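Side-chain contacts in 450aa long hypothetical fmu protein (PDB 2YXL), which probably binds RNA and methylates the 5-position of cytosine with S-adenosyl-L-methionine as donor, as in the RsmB/NOP family: residues Pro144-Glu147 / Leu148-Leu151; Asp175-Arg178 / Ser179-Lys182; Phe57-Ile60 / Met61-Gln64; Gly76-Pro79 / Leu80-Asp83. All coordinates share one frame; numbering follows the deposited sequence.

Interaction 1: residues Pro144-Glu147 / Leu148-Leu151; sequences PKNE and LEEL
The first turn of helix 147-155 brings N146, at its N-cap position, against E149 and E150. Two backbone bonds identify the turn: E150 N donates to N146 O at 3.0 Å with an N-H...O angle of 153°, and L151 N donates to E147 O at 3.1 Å. The N146 side chain does no capping. Its amide instead crosses the E149 stem at a slant, ND2 standing 3.5 Å from E149 CG, with the amide and carboxylate planes turned 51° apart. E149 reaches back along the incoming loop because CG lies anti to its carbonyl carbon (chi1 -73°) and the chain beyond runs extended, which sets E149 OE1 3.3 Å from K145 CG. The contact is with the lysine's aliphatic part; K145 NZ remains 5.5 Å from E149 OE1, near but not paired. With an alanine here in place of E149, the N146 amide would probably lose the aliphatic stem it rests on and be freer to turn, and K145 would lose the nearby negative charge. One residue on, E150 puts CG anti to the backbone N and bends at chi2, carrying OE2 over to P144 CB at 3.3 Å. On the folded side, L148 and L151 pack on S159 and I162 of helix 159-169, so this surface turn joins the loop after helix 124-138 to a helix pair. Three glutamates, E147, E149 and E150, stand in this opening turn, where their negative charge is likely to suit the positive end of the helix dipole.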
ATOM      1  N   PRO A 144      13.967 -19.820  18.414  1.00 57.39           N
ATOM      2  CA  PRO A 144      13.156 -20.482  17.388  1.00 57.49           C
ATOM      3  C   PRO A 144      13.392 -21.998  17.381  1.00 57.56           C
ATOM      4  O   PRO A 144      14.455 -22.467  16.957  1.00 57.58           O
ATOM      5  CB  PRO A 144      13.637 -19.840  16.074  1.00 57.45           C
ATOM      6  CG  PRO A 144      14.792 -18.924  16.440  1.00 57.49           C
ATOM      7  CD  PRO A 144      15.204 -19.259  17.842  1.00 57.46           C
ATOM      8  N   LYS A 145      12.398 -22.743  17.861  1.00 57.55           N
ATOM      9  CA  LYS A 145      12.483 -24.200  17.997  1.00 57.48           C
ATOM     10  C   LYS A 145      11.983 -24.941  16.752  1.00 57.25           C
ATOM     11  O   LYS A 145      12.726 -25.719  16.148  1.00 57.26           O
ATOM     12  CB  LYS A 145      11.727 -24.670  19.250  1.00 57.45           C
ATOM     13  CG  LYS A 145      10.566 -23.759  19.662  1.00 57.66           C
ATOM     14  CD  LYS A 145       9.684 -24.373  20.742  1.00 57.81           C
ATOM     15  CE  LYS A 145       8.462 -25.058  20.145  1.00 58.30           C
ATOM     16  NZ  LYS A 145       7.500 -25.485  21.200  1.00 58.56           N
ATOM     17  N   ASN A 146      10.730 -24.688  16.376  1.00 57.01           N
ATOM     18  CA  ASN A 146      10.077 -25.377  15.263  1.00 56.72           C
ATOM     19  C   ASN A 146      10.758 -25.143  13.924  1.00 56.46           C
ATOM     20  O   ASN A 146      11.419 -24.122  13.720  1.00 56.48           O
ATOM     21  CB  ASN A 146       8.608 -24.950  15.149  1.00 56.79           C
ATOM     22  CG  ASN A 146       7.798 -25.272  16.393  1.00 57.02           C
ATOM     23  OD1 ASN A 146       7.957 -26.332  17.002  1.00 57.38           O
ATOM     24  ND2 ASN A 146       6.912 -24.358  16.767  1.00 57.30           N
ATOM     25  N   GLU A 147      10.585 -26.099  13.017  1.00 56.10           N
ATOM     26  CA  GLU A 147      10.994 -25.939  11.630  1.00 55.73           C
ATOM     27  C   GLU A 147      10.095 -24.893  10.972  1.00 55.45           C
ATOM     28  O   GLU A 147      10.510 -24.198  10.043  1.00 55.43           O
ATOM     29  CB  GLU A 147      10.898 -27.278  10.900  1.00 55.77           C
ATOM     30  CG  GLU A 147      11.876 -27.437   9.746  1.00 55.90           C
ATOM     31  CD  GLU A 147      12.189 -28.894   9.436  1.00 56.20           C
ATOM     32  OE1 GLU A 147      12.012 -29.755  10.325  1.00 56.20           O
ATOM     33  OE2 GLU A 147      12.624 -29.178   8.299  1.00 56.25           O
ATOM     34  N   LEU A 148       8.866 -24.788  11.478  1.00 55.07           N
ATOM     35  CA  LEU A 148       7.904 -23.772  11.054  1.00 54.68           C
ATOM     36  C   LEU A 148       8.314 -22.378  11.538  1.00 54.35           C
ATOM     37  O   LEU A 148       8.255 -21.413  10.774  1.00 54.29           O
ATOM     38  CB  LEU A 148       6.496 -24.129  11.552  1.00 54.74           C
ATOM     39  CG  LEU A 148       5.321 -23.186  11.256  1.00 54.83           C
ATOM     40  CD1 LEU A 148       4.073 -23.984  10.942  1.00 54.91           C
ATOM     41  CD2 LEU A 148       5.063 -22.215  12.408  1.00 54.80           C
ATOM     42  N   GLU A 149       8.717 -22.282  12.806  1.00 53.87           N
ATOM     43  CA  GLU A 149       9.170 -21.015  13.384  1.00 53.47           C
ATOM     44  C   GLU A 149      10.467 -20.530  12.741  1.00 53.07           C
ATOM     45  O   GLU A 149      10.658 -19.328  12.551  1.00 53.05           O
ATOM     46  CB  GLU A 149       9.331 -21.124  14.903  1.00 53.55           C
ATOM     47  CG  GLU A 149       8.013 -21.170  15.667  1.00 53.96           C
ATOM     48  CD  GLU A 149       8.170 -20.878  17.152  1.00 54.73           C
ATOM     49  OE1 GLU A 149       9.095 -21.435  17.786  1.00 55.14           O
ATOM     50  OE2 GLU A 149       7.357 -20.096  17.690  1.00 55.01           O
ATOM     51  N   GLU A 150      11.346 -21.471  12.402  1.00 52.56           N
ATOM     52  CA  GLU A 150      12.588 -21.168  11.697  1.00 52.04           C
ATOM     53  C   GLU A 150      12.298 -20.622  10.298  1.00 51.53           C
ATOM     54  O   GLU A 150      12.947 -19.677   9.844  1.00 51.43           O
ATOM     55  CB  GLU A 150      13.465 -22.420  11.608  1.00 52.16           C
ATOM     56  CG  GLU A 150      14.961 -22.150  11.462  1.00 52.61           C
ATOM     57  CD  GLU A 150      15.635 -21.813  12.784  1.00 53.25           C
ATOM     58  OE1 GLU A 150      16.476 -22.617  13.242  1.00 53.47           O
ATOM     59  OE2 GLU A 150      15.324 -20.753  13.370  1.00 53.43           O
ATOM     60  N   LEU A 151      11.311 -21.222   9.634  1.00 50.92           N
ATOM     61  CA  LEU A 151      10.864 -20.797   8.309  1.00 50.39           C
ATOM     62  C   LEU A 151      10.255 -19.394   8.340  1.00 49.97           C
ATOM     63  O   LEU A 151      10.568 -18.559   7.491  1.00 49.96           O
ATOM     64  CB  LEU A 151       9.855 -21.805   7.748  1.00 50.40           C
ATOM     65  CG  LEU A 151       9.097 -21.495   6.454  1.00 50.54           C
ATOM     66  CD1 LEU A 151       9.953 -21.756   5.216  1.00 50.20           C
ATOM     67  CD2 LEU A 151       7.809 -22.308   6.398  1.00 50.53           C
TER

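Interaction 2: residues Asp175-Arg178 / Ser179-Lys182; sequences DFFR and SVNK
S179 N and V180 N reach back four residues to D175 O and F176 O, at 2.9 and 3.1 Å, and N181 N donates three residues back to R178 O. This is the last part of helix 173-181, in the stretch assigned to the ferredoxin-like domain of RsmB/F-type enzymes. S179 folds its hydroxyl back onto the helix: chi1 of 67° places OG between its own N and carbonyl carbon, and OG donates to F176 O at 2.7 Å. That carbonyl therefore accepts two bonds. V180 divides its methyls between the two phenylalanines, CG1 lying 4.2 Å above one face of the F176 ring near its rim and CG2 beside F177 CD2, the V180 and F177 side chains pointing the same way. F177 also sets its ring almost parallel to that of Y155, while F176 packs on V165 and L169 of helix 159-169; its side chain is about 11 Å from that of C390, the predicted nucleophile. N181 turns its amide to partners beyond the helix, OD1 taking a bond from R353 and ND2 giving one to Y155 O. On the outer side, R178 NH2 forms a salt bridge with D175 OD1 at 2.9 Å; the oxygen lies in the guanidinium plane, but the nitrogen stands 42° out of the carboxylate plane.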
ATOM      1  N   ASP A 175      13.228 -15.292  -3.485  1.00 35.08           N
ATOM      2  CA  ASP A 175      13.503 -13.996  -4.109  1.00 35.07           C
ATOM      3  C   ASP A 175      12.366 -12.995  -3.903  1.00 34.99           C
ATOM      4  O   ASP A 175      12.616 -11.803  -3.680  1.00 34.98           O
ATOM      5  CB  ASP A 175      13.806 -14.161  -5.601  1.00 35.13           C
ATOM      6  CG  ASP A 175      15.187 -14.738  -5.859  1.00 35.45           C
ATOM      7  OD1 ASP A 175      16.131 -14.405  -5.108  1.00 35.95           O
ATOM      8  OD2 ASP A 175      15.332 -15.518  -6.824  1.00 35.98           O
ATOM      9  N   PHE A 176      11.128 -13.487  -3.974  1.00 34.81           N
ATOM     10  CA  PHE A 176       9.943 -12.666  -3.724  1.00 34.58           C
ATOM     11  C   PHE A 176       9.988 -12.047  -2.334  1.00 34.56           C
ATOM     12  O   PHE A 176       9.811 -10.835  -2.182  1.00 34.51           O
ATOM     13  CB  PHE A 176       8.659 -13.485  -3.890  1.00 34.50           C
ATOM     14  CG  PHE A 176       7.417 -12.768  -3.425  1.00 34.41           C
ATOM     15  CD1 PHE A 176       6.895 -13.003  -2.155  1.00 33.95           C
ATOM     16  CD2 PHE A 176       6.774 -11.850  -4.254  1.00 34.22           C
ATOM     17  CE1 PHE A 176       5.751 -12.339  -1.719  1.00 34.05           C
ATOM     18  CE2 PHE A 176       5.629 -11.181  -3.826  1.00 34.05           C
ATOM     19  CZ  PHE A 176       5.116 -11.428  -2.554  1.00 34.11           C
ATOM     20  N   PHE A 177      10.223 -12.882  -1.325  1.00 34.61           N
ATOM     21  CA  PHE A 177      10.281 -12.398   0.050  1.00 34.72           C
ATOM     22  C   PHE A 177      11.493 -11.510   0.303  1.00 34.84           C
ATOM     23  O   PHE A 177      11.407 -10.563   1.075  1.00 34.94           O
ATOM     24  CB  PHE A 177      10.172 -13.543   1.062  1.00 34.62           C
ATOM     25  CG  PHE A 177       8.773 -14.071   1.218  1.00 34.51           C
ATOM     26  CD1 PHE A 177       8.417 -15.307   0.689  1.00 34.64           C
ATOM     27  CD2 PHE A 177       7.800 -13.316   1.866  1.00 34.15           C
ATOM     28  CE1 PHE A 177       7.118 -15.793   0.820  1.00 34.51           C
ATOM     29  CE2 PHE A 177       6.499 -13.791   1.995  1.00 34.26           C
ATOM     30  CZ  PHE A 177       6.158 -15.035   1.474  1.00 34.31           C
ATOM     31  N   ARG A 178      12.605 -11.795  -0.370  1.00 35.09           N
ATOM     32  CA  ARG A 178      13.759 -10.897  -0.346  1.00 35.38           C
ATOM     33  C   ARG A 178      13.400  -9.497  -0.849  1.00 35.30           C
ATOM     34  O   ARG A 178      13.699  -8.506  -0.182  1.00 35.18           O
ATOM     35  CB  ARG A 178      14.942 -11.478  -1.126  1.00 35.49           C
ATOM     36  CG  ARG A 178      15.857 -12.346  -0.273  1.00 36.51           C
ATOM     37  CD  ARG A 178      17.228 -12.515  -0.907  1.00 37.96           C
ATOM     38  NE  ARG A 178      17.218 -13.509  -1.980  1.00 39.60           N
ATOM     39  CZ  ARG A 178      17.643 -14.766  -1.850  1.00 40.48           C
ATOM     40  NH1 ARG A 178      18.123 -15.199  -0.687  1.00 40.72           N
ATOM     41  NH2 ARG A 178      17.592 -15.593  -2.889  1.00 40.44           N
ATOM     42  N   SER A 179      12.736  -9.425  -2.003  1.00 35.38           N
ATOM     43  CA  SER A 179      12.329  -8.140  -2.580  1.00 35.69           C
ATOM     44  C   SER A 179      11.308  -7.355  -1.744  1.00 35.94           C
ATOM     45  O   SER A 179      11.320  -6.126  -1.764  1.00 35.92           O
ATOM     46  CB  SER A 179      11.815  -8.315  -4.007  1.00 35.68           C
ATOM     47  OG  SER A 179      10.597  -9.039  -4.030  1.00 36.22           O
ATOM     48  N   VAL A 180      10.430  -8.051  -1.022  1.00 36.30           N
ATOM     49  CA  VAL A 180       9.476  -7.371  -0.131  1.00 36.73           C
ATOM     50  C   VAL A 180      10.043  -7.140   1.277  1.00 37.19           C
ATOM     51  O   VAL A 180       9.394  -6.519   2.121  1.00 36.99           O
ATOM     52  CB  VAL A 180       8.070  -8.062  -0.074  1.00 36.70           C
ATOM     53  CG1 VAL A 180       7.413  -8.082  -1.451  1.00 36.25           C
ATOM     54  CG2 VAL A 180       8.150  -9.466   0.521  1.00 36.76           C
ATOM     55  N   ASN A 181      11.263  -7.625   1.510  1.00 38.01           N
ATOM     56  CA  ASN A 181      11.954  -7.420   2.786  1.00 38.77           C
ATOM     57  C   ASN A 181      13.055  -6.359   2.769  1.00 39.33           C
ATOM     58  O   ASN A 181      13.540  -5.968   3.830  1.00 39.47           O
ATOM     59  CB  ASN A 181      12.511  -8.742   3.328  1.00 38.60           C
ATOM     60  CG  ASN A 181      11.424  -9.666   3.853  1.00 38.78           C
ATOM     61  OD1 ASN A 181      10.287  -9.249   4.080  1.00 38.72           O
ATOM     62  ND2 ASN A 181      11.769 -10.933   4.041  1.00 38.72           N
ATOM     63  N   LYS A 182      13.440  -5.895   1.580  1.00 40.20           N
ATOM     64  CA  LYS A 182      14.567  -4.961   1.446  1.00 41.16           C
ATOM     65  C   LYS A 182      14.241  -3.520   1.855  1.00 41.68           C
ATOM     66  O   LYS A 182      13.132  -3.027   1.634  1.00 41.64           O
ATOM     67  CB  LYS A 182      15.212  -5.014   0.042  1.00 41.00           C
ATOM     68  CG  LYS A 182      14.263  -4.823  -1.145  1.00 41.53           C
ATOM     69  CD  LYS A 182      15.028  -4.789  -2.480  1.00 41.53           C
ATOM     70  CE  LYS A 182      14.131  -5.098  -3.690  1.00 41.57           C
ATOM     71  NZ  LYS A 182      13.019  -4.120  -3.899  1.00 41.26           N
TER

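Interaction 3: residues Phe57-Ile60 / Met61-Gln64; sequences FYDI and MKKQ
The ring of F57 carries M61 on one face, with M61 CG 4.1 Å above the plane and displaced toward the rim, while F57 CD1 in turn sits over the centre of one face of the Y58 ring. M61 bends at chi2 (-51°), which swings its sulfur over the F57 ring and brings CE to 3.5 Å from F57 CZ. The sulfur lies 5.1 Å from the ring centroid and 23° off the normal, a rather distant Met-aromatic contact. All this sits mid-way along helix 47-75, whose regular four-residue bonds include M61 N to F57 O at 3.1 Å. F57 and M61 both reach I22 of helix 12-24, so their pairing belongs to the seam between these two helices. Another flank faces helix 84-99. There D59, with CG anti to its backbone N, meets the extended chain of K63 in a salt bridge: K63 NZ is 2.9 Å from D59 OD1, approaching on the syn side and 16° out of the carboxylate plane, with a weaker bond to D59 OD2. K63 also makes a cation-pi contact with F99. Because D95 brings a second carboxylate close to D59 OD2, the buried lysine probably offsets much of the negative charge gathered there.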
ATOM      1  N   PHE A  57      10.178   1.938  12.136  1.00 34.45           N
ATOM      2  CA  PHE A  57       8.760   1.847  11.795  1.00 34.43           C
ATOM      3  C   PHE A  57       8.474   0.660  10.875  1.00 34.43           C
ATOM      4  O   PHE A  57       7.640  -0.191  11.197  1.00 34.63           O
ATOM      5  CB  PHE A  57       8.286   3.162  11.159  1.00 34.47           C
ATOM      6  CG  PHE A  57       6.831   3.174  10.780  1.00 34.77           C
ATOM      7  CD1 PHE A  57       6.435   2.871   9.477  1.00 34.97           C
ATOM      8  CD2 PHE A  57       5.854   3.502  11.719  1.00 34.80           C
ATOM      9  CE1 PHE A  57       5.086   2.884   9.117  1.00 35.08           C
ATOM     10  CE2 PHE A  57       4.504   3.519  11.370  1.00 34.96           C
ATOM     11  CZ  PHE A  57       4.120   3.210  10.063  1.00 35.15           C
ATOM     12  N   TYR A  58       9.176   0.598   9.747  1.00 34.28           N
ATOM     13  CA  TYR A  58       8.988  -0.490   8.787  1.00 34.32           C
ATOM     14  C   TYR A  58       9.516  -1.839   9.269  1.00 34.14           C
ATOM     15  O   TYR A  58       9.015  -2.882   8.854  1.00 34.29           O
ATOM     16  CB  TYR A  58       9.586  -0.135   7.419  1.00 34.51           C
ATOM     17  CG  TYR A  58       8.790   0.905   6.664  1.00 34.61           C
ATOM     18  CD1 TYR A  58       9.358   2.132   6.324  1.00 34.33           C
ATOM     19  CD2 TYR A  58       7.459   0.668   6.300  1.00 34.58           C
ATOM     20  CE1 TYR A  58       8.631   3.094   5.632  1.00 34.79           C
ATOM     21  CE2 TYR A  58       6.719   1.625   5.611  1.00 34.84           C
ATOM     22  CZ  TYR A  58       7.312   2.834   5.280  1.00 35.20           C
ATOM     23  OH  TYR A  58       6.593   3.787   4.596  1.00 35.46           O
ATOM     24  N   ASP A  59      10.524  -1.820  10.135  1.00 33.88           N
ATOM     25  CA  ASP A  59      11.028  -3.047  10.741  1.00 33.71           C
ATOM     26  C   ASP A  59       9.959  -3.678  11.640  1.00 33.73           C
ATOM     27  O   ASP A  59       9.788  -4.900  11.641  1.00 33.83           O
ATOM     28  CB  ASP A  59      12.306  -2.765  11.537  1.00 33.78           C
ATOM     29  CG  ASP A  59      13.107  -4.021  11.826  1.00 33.69           C
ATOM     30  OD1 ASP A  59      13.456  -4.747  10.875  1.00 34.11           O
ATOM     31  OD2 ASP A  59      13.408  -4.275  13.007  1.00 34.22           O
ATOM     32  N   ILE A  60       9.241  -2.842  12.392  1.00 33.48           N
ATOM     33  CA  ILE A  60       8.150  -3.304  13.249  1.00 33.42           C
ATOM     34  C   ILE A  60       6.981  -3.830  12.402  1.00 33.77           C
ATOM     35  O   ILE A  60       6.463  -4.921  12.661  1.00 33.85           O
ATOM     36  CB  ILE A  60       7.661  -2.198  14.233  1.00 33.36           C
ATOM     37  CG1 ILE A  60       8.775  -1.819  15.221  1.00 33.16           C
ATOM     38  CG2 ILE A  60       6.411  -2.655  14.989  1.00 32.87           C
ATOM     39  CD1 ILE A  60       8.557  -0.511  15.959  1.00 32.86           C
ATOM     40  N   MET A  61       6.579  -3.059  11.394  1.00 33.77           N
ATOM     41  CA  MET A  61       5.497  -3.466  10.498  1.00 33.90           C
ATOM     42  C   MET A  61       5.804  -4.808   9.838  1.00 33.83           C
ATOM     43  O   MET A  61       4.961  -5.704   9.817  1.00 33.95           O
ATOM     44  CB  MET A  61       5.223  -2.391   9.431  1.00 34.05           C
ATOM     45  CG  MET A  61       4.639  -1.089   9.978  1.00 34.17           C
ATOM     46  SD  MET A  61       3.194  -1.374  11.017  1.00 34.82           S
ATOM     47  CE  MET A  61       2.710   0.296  11.438  1.00 34.14           C
ATOM     48  N   LYS A  62       7.027  -4.941   9.330  1.00 33.66           N
ATOM     49  CA  LYS A  62       7.484  -6.146   8.644  1.00 33.53           C
ATOM     50  C   LYS A  62       7.481  -7.391   9.538  1.00 33.48           C
ATOM     51  O   LYS A  62       7.111  -8.474   9.086  1.00 33.44           O
ATOM     52  CB  LYS A  62       8.876  -5.892   8.056  1.00 33.49           C
ATOM     53  CG  LYS A  62       9.452  -6.994   7.189  1.00 33.61           C
ATOM     54  CD  LYS A  62      10.599  -6.477   6.319  1.00 33.61           C
ATOM     55  CE  LYS A  62      11.775  -5.938   7.143  1.00 34.34           C
ATOM     56  NZ  LYS A  62      12.841  -5.335   6.275  1.00 34.54           N
ATOM     57  N   LYS A  63       7.874  -7.227  10.800  1.00 33.43           N
ATOM     58  CA  LYS A  63       8.034  -8.356  11.723  1.00 33.42           C
ATOM     59  C   LYS A  63       6.921  -8.440  12.776  1.00 33.47           C
ATOM     60  O   LYS A  63       7.038  -9.192  13.751  1.00 33.51           O
ATOM     61  CB  LYS A  63       9.395  -8.273  12.419  1.00 33.43           C
ATOM     62  CG  LYS A  63      10.575  -8.221  11.474  1.00 33.61           C
ATOM     63  CD  LYS A  63      11.844  -7.845  12.216  1.00 33.75           C
ATOM     64  CE  LYS A  63      13.045  -7.864  11.288  1.00 32.90           C
ATOM     65  NZ  LYS A  63      14.246  -7.306  11.966  1.00 33.59           N
ATOM     66  N   GLN A  64       5.848  -7.682  12.558  1.00 33.32           N
ATOM     67  CA  GLN A  64       4.777  -7.497  13.540  1.00 33.27           C
ATOM     68  C   GLN A  64       4.322  -8.799  14.196  1.00 33.27           C
ATOM     69  O   GLN A  64       4.267  -8.895  15.429  1.00 33.15           O
ATOM     70  CB  GLN A  64       3.586  -6.790  12.890  1.00 33.29           C
ATOM     71  CG  GLN A  64       2.653  -6.101  13.868  1.00 33.47           C
ATOM     72  CD  GLN A  64       1.330  -5.710  13.237  1.00 33.68           C
ATOM     73  OE1 GLN A  64       1.001  -4.528  13.147  1.00 33.72           O
ATOM     74  NE2 GLN A  64       0.563  -6.704  12.798  1.00 33.33           N
TER

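Interaction 4: residues Gly76-Pro79 / Leu80-Asp83; sequences GVTP and LILD
P79 and L82 form the close-packed half of this turn, V77 and I81 the outer half. L82 N donates to P79 O at 3.2 Å, and L82 CD2 comes within 3.9 Å of P79 CA. The proline is buried, its ring set against D68 and I71 of helix 47-75, and L82 leans on L90 of helix 84-99. R87 NH2 donates to both P79 O and L82 O, so P79 O takes two bonds. Between the halves lies an ST turn: T78 OG1, anti to the backbone N (chi1 174°), accepts L80 N at 3.2 Å with an N-H...O angle of 163°, while I81 N makes only a weak bond of 3.5 Å to T78 O, in keeping with the short 3-10 segment. With a valine in place of T78, L80 N would probably be left without its acceptor and the start of this segment less firmly held. On the outer side the side chains meet methyl to methyl, beside an exposed I81. I81 crosses V77 at about a right angle, its CD1 3.8 Å from V77 CG2, and I81 CG2 stands 4.0 Å from T78 CG2. Further on, D83 caps helix 84-99, D83 OD1 accepting from L86 N.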
ATOM      1  N   GLY A  76       2.452 -13.324  28.575  1.00 35.16           N
ATOM      2  CA  GLY A  76       1.551 -14.429  28.906  1.00 34.70           C
ATOM      3  C   GLY A  76       0.313 -14.522  28.030  1.00 34.47           C
ATOM      4  O   GLY A  76      -0.320 -15.577  27.958  1.00 34.54           O
ATOM      5  N   VAL A  77      -0.037 -13.419  27.370  1.00 34.11           N
ATOM      6  CA  VAL A  77      -1.201 -13.367  26.478  1.00 33.74           C
ATOM      7  C   VAL A  77      -0.864 -12.651  25.173  1.00 33.43           C
ATOM      8  O   VAL A  77       0.127 -11.921  25.096  1.00 33.47           O
ATOM      9  CB  VAL A  77      -2.410 -12.640  27.135  1.00 33.84           C
ATOM     10  CG1 VAL A  77      -2.947 -13.428  28.331  1.00 33.97           C
ATOM     11  CG2 VAL A  77      -2.036 -11.213  27.541  1.00 33.85           C
ATOM     12  N   THR A  78      -1.691 -12.849  24.151  1.00 32.99           N
ATOM     13  CA  THR A  78      -1.568 -12.065  22.925  1.00 32.61           C
ATOM     14  C   THR A  78      -1.638 -10.560  23.234  1.00 32.51           C
ATOM     15  O   THR A  78      -2.447 -10.133  24.061  1.00 32.54           O
ATOM     16  CB  THR A  78      -2.618 -12.455  21.856  1.00 32.47           C
ATOM     17  OG1 THR A  78      -2.524 -11.546  20.752  1.00 32.37           O
ATOM     18  CG2 THR A  78      -4.046 -12.425  22.421  1.00 32.22           C
ATOM     19  N   PRO A  79      -0.760  -9.758  22.602  1.00 32.40           N
ATOM     20  CA  PRO A  79      -0.827  -8.303  22.788  1.00 32.16           C
ATOM     21  C   PRO A  79      -2.110  -7.694  22.221  1.00 32.02           C
ATOM     22  O   PRO A  79      -2.415  -6.529  22.490  1.00 32.05           O
ATOM     23  CB  PRO A  79       0.387  -7.793  22.010  1.00 32.07           C
ATOM     24  CG  PRO A  79       0.677  -8.872  21.013  1.00 32.19           C
ATOM     25  CD  PRO A  79       0.352 -10.147  21.713  1.00 32.18           C
ATOM     26  N   LEU A  80      -2.853  -8.485  21.449  1.00 31.87           N
ATOM     27  CA  LEU A  80      -4.096  -8.022  20.828  1.00 31.60           C
ATOM     28  C   LEU A  80      -5.218  -7.704  21.819  1.00 31.35           C
ATOM     29  O   LEU A  80      -6.074  -6.878  21.514  1.00 31.69           O
ATOM     30  CB  LEU A  80      -4.565  -9.003  19.740  1.00 31.48           C
ATOM     31  CG  LEU A  80      -4.163  -8.738  18.274  1.00 31.54           C
ATOM     32  CD1 LEU A  80      -2.796  -8.071  18.108  1.00 31.54           C
ATOM     33  CD2 LEU A  80      -4.229 -10.022  17.442  1.00 31.42           C
ATOM     34  N   ILE A  81      -5.203  -8.329  23.000  1.00 30.92           N
ATOM     35  CA  ILE A  81      -6.219  -8.045  24.036  1.00 30.76           C
ATOM     36  C   ILE A  81      -5.861  -6.848  24.922  1.00 30.70           C
ATOM     37  O   ILE A  81      -6.668  -6.407  25.743  1.00 30.92           O
ATOM     38  CB  ILE A  81      -6.536  -9.274  24.947  1.00 30.63           C
ATOM     39  CG1 ILE A  81      -5.327  -9.650  25.812  1.00 30.74           C
ATOM     40  CG2 ILE A  81      -7.066 -10.453  24.120  1.00 30.44           C
ATOM     41  CD1 ILE A  81      -5.689 -10.416  27.072  1.00 31.87           C
ATOM     42  N   LEU A  82      -4.646  -6.339  24.747  1.00 30.42           N
ATOM     43  CA  LEU A  82      -4.127  -5.226  25.524  1.00 30.07           C
ATOM     44  C   LEU A  82      -4.542  -3.878  24.932  1.00 29.88           C
ATOM     45  O   LEU A  82      -4.934  -3.793  23.766  1.00 29.63           O
ATOM     46  CB  LEU A  82      -2.596  -5.324  25.577  1.00 30.21           C
ATOM     47  CG  LEU A  82      -1.828  -6.001  26.725  1.00 30.29           C
ATOM     48  CD1 LEU A  82      -2.591  -7.085  27.474  1.00 29.80           C
ATOM     49  CD2 LEU A  82      -0.501  -6.535  26.204  1.00 30.12           C
ATOM     50  N   ASP A  83      -4.454  -2.833  25.756  1.00 29.82           N
ATOM     51  CA  ASP A  83      -4.640  -1.436  25.342  1.00 29.74           C
ATOM     52  C   ASP A  83      -3.715  -1.075  24.162  1.00 29.54           C
ATOM     53  O   ASP A  83      -2.559  -1.509  24.134  1.00 29.36           O
ATOM     54  CB  ASP A  83      -4.387  -0.519  26.552  1.00 29.82           C
ATOM     55  CG  ASP A  83      -4.201   0.942  26.168  1.00 30.75           C
ATOM     56  OD1 ASP A  83      -3.070   1.313  25.775  1.00 32.15           O
ATOM     57  OD2 ASP A  83      -5.176   1.722  26.277  1.00 30.76           O
TER

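How the interactions relate
From the N terminus the order is interaction 3, interaction 4, interaction 1, interaction 2; all are local and lie in series, so none nests in or crosses another and none closes more than a turn. Interaction 3 lies within helix 47-75, and interaction 4 turns the chain from that helix into helix 84-99, its nearest atoms about 6 Å from interaction 3. Interaction 1 opens helix 147-155, about 19 Å between centres from both interaction 2 and interaction 3. Helix 159-169 receives side chains from both 148-151 and 175-178. The one direct touch joins distant helices: K62 NZ lies 2.6 Å from N181 O, a probable hydrogen bond linking interactions 3 and 2.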